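Protein ninB (PDB 1PC6) is the phage lambda Orf recombination protein, functionally similar to Escherichia coli RecFOR in the initiation of genetic exchange. Local coordinates at the interface of chains A and B. Sequence-based numbering; all coordinates share one arbitrary frame. Chains: chain A/B, Protein ninB.

The interface of chains A and B. Residues chain A 21, 24, 32-34; chain B 6, 8, 17, 35-36.
Strand 32-38 of chain A runs antiparallel between two segments of chain B, pairing A:Ile32 with B:Ile8 on one edge and A:Val34 with B:Ile36 on the other, so the pairing carries the sheet from one chain to the other across the two-fold interface of the deposited pair, which may be the biological dimer. On the first edge A:Val34 N donates to B:Phe6 O at 3.2 Å; the amide lies in the carbonyl plane, on a lone pair, with 142° at the oxygen. A weaker bond from B:Ile8 N to A:Ile32 O continues the ladder. Side chains from these three strand segments, from both copies of helix 11-22 and from the A:Ile24 loop meet over one face of the sheet. B:Ile8 has CG1 anti to its carbonyl carbon (chi1 -56°) and an extended chain, which carries CD1 to 3.5 Å from A:Ile24 CD1, the two side chains crossing at about a right angle. B:Ile36 lies beside A:Val34, pointing the same way, and meets A:Ile24 tip to tip, its CD1 3.7 Å from A:Ile24 CD1. Its other branch, CG2, packs 3.5 Å from A:Ile32 CD1. Both branches of B:Ile36 are thus engaged, an apolar fit that would favour close association of the subunits. The two helices touch where A:Val21 CG1, anti to its backbone N (chi1 180°), sits 3.8 Å from B:Ala17 CB. Helix meets strand where A:Val21 CG2 rests 3.9 Å from B:Ile36 CD1.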
ATOM      1  N   VAL A  21      21.568   6.517   8.006  1.00 65.21           N
ATOM      2  CA  VAL A  21      21.057   7.843   7.690  1.00 66.69           C
ATOM      3  C   VAL A  21      22.129   8.906   7.895  1.00 67.27           C
ATOM      4  O   VAL A  21      22.144   9.920   7.197  1.00 66.62           O
ATOM      5  CB  VAL A  21      19.843   8.203   8.554  1.00 66.58           C
ATOM      6  CG1 VAL A  21      19.360   9.598   8.184  1.00 65.63           C
ATOM      7  CG2 VAL A  21      18.731   7.168   8.362  1.00 65.60           C
ATOM      8  N   ILE A  24      24.837   9.547   5.209  1.00 69.06           N
ATOM      9  CA  ILE A  24      24.327  10.228   4.022  1.00 68.18           C
ATOM     10  C   ILE A  24      25.048  11.547   3.741  1.00 67.84           C
ATOM     11  O   ILE A  24      25.445  12.272   4.656  1.00 66.84           O
ATOM     12  CB  ILE A  24      22.791  10.490   4.150  1.00 67.14           C
ATOM     13  CG1 ILE A  24      22.040   9.157   4.241  1.00 65.63           C
ATOM     14  CG2 ILE A  24      22.289  11.273   2.952  1.00 66.93           C
ATOM     15  CD1 ILE A  24      20.563   9.289   4.522  1.00 61.28           C
ATOM     16  N   ILE A  32      18.369  12.860  -1.456  1.00 82.13           N
ATOM     17  CA  ILE A  32      17.871  11.498  -1.284  1.00 79.44           C
ATOM     18  C   ILE A  32      16.808  11.475  -0.187  1.00 77.80           C
ATOM     19  O   ILE A  32      16.823  12.293   0.741  1.00 76.32           O
ATOM     20  CB  ILE A  32      19.008  10.474  -0.961  1.00 79.08           C
ATOM     21  CG1 ILE A  32      19.531  10.661   0.455  1.00 77.32           C
ATOM     22  CG2 ILE A  32      20.145  10.630  -1.956  1.00 77.15           C
ATOM     23  CD1 ILE A  32      20.475   9.562   0.866  1.00 78.13           C
ATOM     24  N   VAL A  33      15.883  10.531  -0.315  1.00 76.09           N
ATOM     25  CA  VAL A  33      14.762  10.404   0.598  1.00 75.08           C
ATOM     26  C   VAL A  33      14.866   9.333   1.674  1.00 73.54           C
ATOM     27  O   VAL A  33      15.098   8.160   1.386  1.00 74.25           O
ATOM     28  CB  VAL A  33      13.452  10.165  -0.213  1.00 75.86           C
ATOM     29  CG1 VAL A  33      12.323   9.724   0.702  1.00 77.50           C
ATOM     30  CG2 VAL A  33      13.057  11.435  -0.944  1.00 76.22           C
ATOM     31  N   VAL A  34      14.685   9.759   2.919  1.00 72.07           N
ATOM     32  CA  VAL A  34      14.684   8.859   4.066  1.00 71.02           C
ATOM     33  C   VAL A  34      13.242   8.840   4.536  1.00 70.73           C
ATOM     34  O   VAL A  34      12.793   9.735   5.243  1.00 71.50           O
ATOM     35  CB  VAL A  34      15.551   9.372   5.219  1.00 70.55           C
ATOM     36  CG1 VAL A  34      15.337   8.500   6.443  1.00 69.65           C
ATOM     37  CG2 VAL A  34      17.010   9.360   4.818  1.00 71.65           C
TER
ATOM     38  N   PHE B   6      11.361  12.471   4.138  1.00 80.31           N
ATOM     39  CA  PHE B   6      12.384  13.505   4.387  1.00 81.62           C
ATOM     40  C   PHE B   6      13.311  13.782   3.189  1.00 83.09           C
ATOM     41  O   PHE B   6      13.854  12.854   2.583  1.00 82.98           O
ATOM     42  CB  PHE B   6      13.295  13.113   5.552  1.00 80.20           C
ATOM     43  CG  PHE B   6      12.583  12.875   6.844  1.00 80.24           C
ATOM     44  CD1 PHE B   6      11.671  11.835   6.975  1.00 81.87           C
ATOM     45  CD2 PHE B   6      12.882  13.649   7.959  1.00 80.54           C
ATOM     46  CE1 PHE B   6      11.067  11.562   8.204  1.00 83.09           C
ATOM     47  CE2 PHE B   6      12.288  13.389   9.195  1.00 81.02           C
ATOM     48  CZ  PHE B   6      11.381  12.341   9.319  1.00 81.99           C
ATOM     49  N   ILE B   8      16.652  15.058   2.555  1.00 90.84           N
ATOM     50  CA  ILE B   8      17.923  15.427   3.162  1.00 93.66           C
ATOM     51  C   ILE B   8      18.793  16.297   2.254  1.00 96.17           C
ATOM     52  O   ILE B   8      19.698  15.790   1.588  1.00 98.16           O
ATOM     53  CB  ILE B   8      18.701  14.160   3.569  1.00 92.73           C
ATOM     54  CG1 ILE B   8      17.834  13.313   4.502  1.00 91.97           C
ATOM     55  CG2 ILE B   8      20.012  14.536   4.240  1.00 92.04           C
ATOM     56  CD1 ILE B   8      18.520  12.092   5.027  1.00 92.32           C
ATOM     57  N   ALA B  17      16.444  13.974  10.676  1.00 76.04           N
ATOM     58  CA  ALA B  17      16.091  12.636  10.220  1.00 72.22           C
ATOM     59  C   ALA B  17      16.590  11.673  11.281  1.00 70.63           C
ATOM     60  O   ALA B  17      15.905  10.716  11.639  1.00 69.24           O
ATOM     61  CB  ALA B  17      16.756  12.338   8.885  1.00 71.77           C
ATOM     62  N   THR B  35      13.531   3.733   5.281  1.00 63.85           N
ATOM     63  CA  THR B  35      14.136   3.416   3.995  1.00 64.67           C
ATOM     64  C   THR B  35      14.812   4.590   3.320  1.00 63.87           C
ATOM     65  O   THR B  35      14.192   5.613   3.042  1.00 64.75           O
ATOM     66  CB  THR B  35      13.101   2.839   2.992  1.00 66.45           C
ATOM     67  OG1 THR B  35      12.318   3.908   2.443  1.00 67.96           O
ATOM     68  CG2 THR B  35      12.174   1.837   3.680  1.00 66.27           C
ATOM     69  N   ILE B  36      16.097   4.426   3.052  1.00 62.97           N
ATOM     70  CA  ILE B  36      16.861   5.452   2.375  1.00 62.34           C
ATOM     71  C   ILE B  36      16.791   5.070   0.894  1.00 63.71           C
ATOM     72  O   ILE B  36      16.679   3.890   0.553  1.00 63.23           O
ATOM     73  CB  ILE B  36      18.335   5.471   2.867  1.00 60.06           C
ATOM     74  CG1 ILE B  36      18.378   5.579   4.390  1.00 57.42           C
ATOM     75  CG2 ILE B  36      19.077   6.662   2.273  1.00 59.58           C
ATOM     76  CD1 ILE B  36      19.781   5.662   4.951  1.00 56.53           C
TER